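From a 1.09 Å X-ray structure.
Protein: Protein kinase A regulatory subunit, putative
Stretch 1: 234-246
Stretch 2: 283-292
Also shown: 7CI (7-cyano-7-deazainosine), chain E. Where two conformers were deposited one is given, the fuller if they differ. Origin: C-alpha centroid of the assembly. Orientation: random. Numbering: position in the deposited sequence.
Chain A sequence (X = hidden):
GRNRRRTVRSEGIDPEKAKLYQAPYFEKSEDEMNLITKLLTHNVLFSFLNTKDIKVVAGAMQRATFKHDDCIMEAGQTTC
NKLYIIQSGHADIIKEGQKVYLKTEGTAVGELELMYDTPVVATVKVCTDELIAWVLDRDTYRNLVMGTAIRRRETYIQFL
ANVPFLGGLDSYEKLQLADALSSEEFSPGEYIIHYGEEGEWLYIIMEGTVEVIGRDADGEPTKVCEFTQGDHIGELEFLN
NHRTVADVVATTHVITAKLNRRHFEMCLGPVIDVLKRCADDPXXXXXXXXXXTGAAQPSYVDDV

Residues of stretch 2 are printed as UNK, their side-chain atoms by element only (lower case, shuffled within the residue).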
# COMPACT_ATOMS: atom_id res chain seq x y z
N GLY A 234 8.35 -12.03 3.16
CA GLY A 234 8.23 -11.54 1.80
C GLY A 234 8.92 -10.22 1.55
O GLY A 234 9.05 -9.81 0.39
N GLU A 235 9.43 -9.55 2.58
CA GLU A 235 9.98 -8.23 2.38
C GLU A 235 11.36 -8.25 1.74
O GLU A 235 11.78 -7.24 1.17
CB GLU A 235 10.05 -7.42 3.67
CG GLU A 235 11.13 -7.84 4.64
CD GLU A 235 10.82 -9.10 5.41
OE1 GLU A 235 9.67 -9.60 5.33
OE2 GLU A 235 11.75 -9.57 6.13
N LEU A 236 12.12 -9.35 1.84
CA LEU A 236 13.51 -9.29 1.41
C LEU A 236 13.61 -9.03 -0.08
O LEU A 236 14.44 -8.24 -0.54
CB LEU A 236 14.25 -10.58 1.76
CG LEU A 236 14.32 -10.92 3.24
CD1 LEU A 236 15.13 -12.18 3.44
CD2 LEU A 236 14.91 -9.78 4.07
N GLU A 237 12.76 -9.68 -0.85
CA GLU A 237 12.74 -9.50 -2.30
C GLU A 237 12.37 -8.08 -2.67
O GLU A 237 12.82 -7.57 -3.70
CB GLU A 237 11.75 -10.48 -2.91
CG GLU A 237 12.18 -11.94 -2.82
CD GLU A 237 12.15 -12.54 -1.42
OE1 GLU A 237 11.25 -12.19 -0.62
OE2 GLU A 237 13.04 -13.37 -1.11
N PHE A 238 11.49 -7.45 -1.87
CA PHE A 238 11.06 -6.08 -2.12
C PHE A 238 12.18 -5.10 -1.83
O PHE A 238 12.32 -4.08 -2.53
CB PHE A 238 9.90 -5.69 -1.20
CG PHE A 238 8.59 -6.42 -1.41
CD1 PHE A 238 8.42 -7.52 -2.24
CD2 PHE A 238 7.49 -5.94 -0.71
CE1 PHE A 238 7.15 -8.12 -2.36
CE2 PHE A 238 6.26 -6.50 -0.84
CZ PHE A 238 6.08 -7.60 -1.65
N LEU A 239 12.97 -5.37 -0.78
CA LEU A 239 14.06 -4.49 -0.38
C LEU A 239 15.22 -4.58 -1.36
O LEU A 239 15.85 -3.56 -1.67
CB LEU A 239 14.56 -4.88 1.01
CG LEU A 239 13.57 -4.59 2.15
CD1 LEU A 239 14.05 -5.24 3.43
CD2 LEU A 239 13.37 -3.10 2.38
N ASN A 240 15.54 -5.79 -1.82
CA ASN A 240 16.78 -6.04 -2.54
C ASN A 240 16.57 -6.49 -3.98
O ASN A 240 17.53 -6.84 -4.66
CB ASN A 240 17.66 -7.00 -1.74
CG ASN A 240 18.17 -6.36 -0.46
OD1 ASN A 240 18.52 -5.16 -0.47
ND2 ASN A 240 18.23 -7.11 0.62
N ASN A 241 15.33 -6.44 -4.46
CA ASN A 241 15.01 -6.60 -5.88
C ASN A 241 15.55 -7.91 -6.47
O ASN A 241 16.29 -7.93 -7.46
CB ASN A 241 15.51 -5.40 -6.68
CG ASN A 241 14.76 -4.15 -6.38
OD1 ASN A 241 13.54 -4.15 -6.31
ND2 ASN A 241 15.48 -3.06 -6.20
N HIS A 242 15.11 -9.02 -5.88
CA HIS A 242 15.49 -10.33 -6.40
C HIS A 242 14.31 -11.29 -6.24
O HIS A 242 13.37 -11.03 -5.49
CB HIS A 242 16.76 -10.87 -5.72
CG HIS A 242 16.67 -10.97 -4.23
ND1 HIS A 242 15.91 -11.93 -3.59
CD2 HIS A 242 17.22 -10.22 -3.25
CE1 HIS A 242 15.99 -11.75 -2.29
NE2 HIS A 242 16.78 -10.72 -2.05
N ARG A 243 14.38 -12.41 -6.96
CA ARG A 243 13.37 -13.45 -6.82
C ARG A 243 13.48 -14.11 -5.45
O ARG A 243 14.46 -13.98 -4.74
CB ARG A 243 13.49 -14.47 -7.96
CG ARG A 243 13.21 -13.86 -9.34
CD ARG A 243 13.30 -14.88 -10.44
NE ARG A 243 12.13 -15.76 -10.54
CZ ARG A 243 11.06 -15.52 -11.28
NH1 ARG A 243 10.93 -14.40 -11.95
NH2 ARG A 243 10.09 -16.42 -11.35
N THR A 244 12.45 -14.86 -5.07
CA THR A 244 12.41 -15.42 -3.73
C THR A 244 13.51 -16.45 -3.54
O THR A 244 13.81 -17.26 -4.43
CB THR A 244 11.04 -16.02 -3.41
OG1 THR A 244 10.76 -17.03 -4.37
CG2 THR A 244 9.94 -14.97 -3.42
N VAL A 245 14.13 -16.40 -2.37
CA VAL A 245 15.29 -17.20 -2.03
C VAL A 245 14.98 -18.26 -1.01
O VAL A 245 15.89 -18.98 -0.57
CB VAL A 245 16.47 -16.30 -1.61
CG1 VAL A 245 17.02 -15.57 -2.82
CG2 VAL A 245 16.02 -15.28 -0.56
N ALA A 246 13.72 -18.40 -0.59
CA ALA A 246 13.33 -19.45 0.32
C ALA A 246 11.87 -19.78 0.10
O ALA A 246 11.10 -18.93 -0.36
CB ALA A 246 13.51 -19.01 1.78
N UNK A 283 18.63 -14.86 12.74
CA UNK A 283 17.75 -15.69 11.93
C UNK A 283 17.95 -15.46 10.44
O UNK A 283 17.46 -16.27 9.64
n UNK A 283 12.20 -16.26 14.63
c UNK A 283 14.58 -15.43 14.21
c UNK A 283 15.97 -15.89 13.73
c UNK A 283 16.28 -15.45 12.30
c UNK A 283 13.47 -16.40 13.80
N UNK A 284 18.65 -14.38 10.05
CA UNK A 284 18.91 -14.05 8.66
C UNK A 284 20.37 -14.26 8.27
O UNK A 284 20.80 -13.76 7.22
c UNK A 284 18.45 -12.62 8.34
c UNK A 284 16.36 -12.23 9.74
o UNK A 284 12.86 -11.72 8.90
c UNK A 284 16.14 -12.32 7.38
c UNK A 284 15.00 -12.02 9.85
c UNK A 284 14.77 -12.09 7.49
c UNK A 284 16.95 -12.39 8.49
c UNK A 284 14.21 -11.94 8.73
N UNK A 285 21.12 -15.05 9.05
CA UNK A 285 22.48 -15.39 8.66
C UNK A 285 22.52 -16.07 7.29
O UNK A 285 23.38 -15.77 6.46
c UNK A 285 25.18 -17.51 10.50
o UNK A 285 26.35 -17.91 10.31
c UNK A 285 23.10 -16.29 9.72
c UNK A 285 24.53 -16.69 9.40
o UNK A 285 24.53 -17.76 11.53
N UNK A 286 21.59 -16.99 7.05
CA UNK A 286 21.51 -17.67 5.76
C UNK A 286 21.38 -16.65 4.62
O UNK A 286 22.10 -16.71 3.62
c UNK A 286 19.69 -20.46 1.97
c UNK A 286 19.22 -18.76 3.56
c UNK A 286 20.35 -18.67 5.79
c UNK A 286 20.10 -19.32 4.46
c UNK A 286 19.01 -19.32 2.32
c UNK A 286 20.57 -21.04 2.84
o UNK A 286 19.50 -21.02 0.73
c UNK A 286 20.77 -20.47 4.07
N UNK A 287 20.46 -15.70 4.76
CA UNK A 287 20.24 -14.69 3.73
C UNK A 287 21.48 -13.85 3.50
O UNK A 287 21.76 -13.47 2.36
c UNK A 287 18.75 -12.73 3.10
c UNK A 287 19.09 -13.78 4.12
c UNK A 287 18.36 -13.08 1.81
c UNK A 287 18.38 -10.42 2.53
o UNK A 287 17.63 -9.81 0.38
c UNK A 287 18.00 -12.12 0.87
c UNK A 287 18.75 -11.39 3.43
c UNK A 287 18.00 -10.79 1.25
N UNK A 288 22.22 -13.53 4.56
CA UNK A 288 23.42 -12.72 4.35
C UNK A 288 24.37 -13.44 3.41
O UNK A 288 25.06 -12.80 2.61
c UNK A 288 24.15 -12.42 5.66
c UNK A 288 22.49 -10.61 6.17
n UNK A 288 21.19 -10.74 6.40
o UNK A 288 22.97 -9.65 5.57
c UNK A 288 23.36 -11.69 6.72
N UNK A 289 24.46 -14.76 3.54
CA UNK A 289 25.32 -15.53 2.64
C UNK A 289 24.76 -15.59 1.22
O UNK A 289 25.53 -15.59 0.25
o UNK A 289 26.01 -18.71 1.70
c UNK A 289 25.53 -16.93 3.20
n UNK A 289 27.70 -17.33 2.26
c UNK A 289 26.44 -17.74 2.34
N UNK A 290 23.43 -15.65 1.07
CA UNK A 290 22.83 -15.55 -0.25
C UNK A 290 23.27 -14.26 -0.92
O UNK A 290 23.65 -14.24 -2.10
c UNK A 290 20.83 -16.97 0.26
c UNK A 290 21.29 -15.60 -0.14
c UNK A 290 20.63 -15.23 -1.45
N UNK A 291 23.23 -13.16 -0.18
CA UNK A 291 23.61 -11.88 -0.77
C UNK A 291 25.09 -11.86 -1.09
O UNK A 291 25.49 -11.36 -2.15
c UNK A 291 21.63 -9.33 1.41
c UNK A 291 21.77 -10.48 0.43
c UNK A 291 23.25 -10.72 0.17
c UNK A 291 21.01 -10.21 -0.86
N UNK A 292 25.91 -12.38 -0.18
CA UNK A 292 27.35 -12.31 -0.39
C UNK A 292 27.77 -13.10 -1.61
O UNK A 292 28.67 -12.68 -2.35
n UNK A 292 31.76 -14.56 3.20
c UNK A 292 29.56 -12.62 0.77
c UNK A 292 31.07 -14.19 1.93
c UNK A 292 28.06 -12.83 0.85
c UNK A 292 30.22 -12.95 2.07
C1 7CI E . 12.07 -15.16 4.21
N1 7CI E . 13.55 -15.49 4.29
O1 7CI E . 11.50 -15.85 3.13
C2 7CI E . 14.23 -15.54 5.42
N2 7CI E . 13.81 -15.37 6.69
O2 7CI E . 10.67 -13.29 4.54
C3 7CI E . 14.69 -15.57 7.69
N3 7CI E . 16.04 -15.85 7.41
O3 7CI E . 11.11 -12.46 2.05
C4 7CI E . 16.50 -15.99 6.13
N4 7CI E . 17.65 -16.45 2.10
C5 7CI E . 15.58 -15.87 5.06
O5 7CI E . 17.74 -16.20 5.98
C6 7CI E . 15.64 -15.99 3.61
C7 7CI E . 14.33 -15.75 3.21
C8 7CI E . 16.74 -16.24 2.79
C9 7CI E . 11.84 -13.71 3.95
C10 7CI E . 11.79 -13.66 2.51
C11 7CI E . 10.97 -14.92 2.19
C12 7CI E . 11.17 -15.48 0.72
O4 7CI E . 12.53 -15.52 0.42
O HOH W 1 11.09 -12.00 6.97
O HOH W 2 18.49 -19.34 -1.03

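Position 283 has five side-chain atoms beyond the backbone, four carbons in a row ending in a nitrogen. It touches nothing on stretch 1. This is Lys-283. Its backbone does the local work: N3 of 7CI donates a hydrogen bond to Lys-283 O at 2.7 Å.

Position 284 has one carbon, then a ring of six carbons bearing one oxygen. The ring lies with one face over the base of 7CI, and its edge meets CD1 of Leu-236. A phenol is the match, so this is Tyr-284. Tyr-284 CD2 is 4.1 Å from Leu-236 CD1. Tyr-284 OH donates to water 1 at 2.6 Å, and that water donates to Glu-235 OE2 at 2.7 Å. The residue occupies the N-cap position.

Position 285 has three carbons, the third carrying two oxygens. The chain is extended, exposed and out of reach of stretch 1. It is Glu-285.

Position 286 again has one carbon and a six-carbon ring bearing one oxygen. The ring edge faces the carbonyl of Val-245. This is Tyr-286. Its CE2 is 4.3 Å from Val-245 O. Water 2 links the two residues, lying 2.6 Å from Tyr-286 OH and donating to Val-245 O at 2.7 Å.

Position 287 has the same atoms, a ring of six carbons with one oxygen, but far more of it is covered by stretch 1. The oxygen reaches the imidazole of His-242, and a methyl of Leu-236 sits over the ring face. This is Tyr-287. Tyr-287 OH and His-242 NE2 form a nearly straight hydrogen bond of 2.7 Å. Leu-236 CD1 makes a CH-pi contact, 3.5 Å from the centroid of the Tyr-287 ring.

Position 288 has three carbons, the third carrying one oxygen and one nitrogen. It does not touch stretch 1. It is Gln-288, whose NE2 donates to Tyr-284 O at 3.2 Å, back along its own helix.

Position 289 has two carbons, the second carrying one oxygen and one nitrogen. It is exposed and far from stretch 1. It is Asn-289.

Position 290 has three carbons, one carrying the other two. This beta-branched group packs on Val-245. It is Val-290, with CG1 3.9 Å from Val-245 CG1.

Position 291 has four carbons, forked at the second. Its end comes near Asn-240 and His-242. It is Leu-291, with CD2 4.4 Å from His-242 NE2.

Position 292 has four carbons in a row ending in nitrogen, exposed and out of reach. It is Lys-292.

The contact centres on Tyr-287. Leu-236 covers a face of its ring, Val-245 packs against it, and His-242 holds its hydroxyl. His-242 ND1 donates to Arg-243 O at 2.8 Å, which helps orient the imidazole. The ligand joins the stretches: Glu-237 OE1 accepts from 7CI O3 at 2.7 Å, while Tyr-287 N donates weakly to 7CI O5 at 3.0 Å.

Stretch 2, residues 283-292: KYEYYQNVLK
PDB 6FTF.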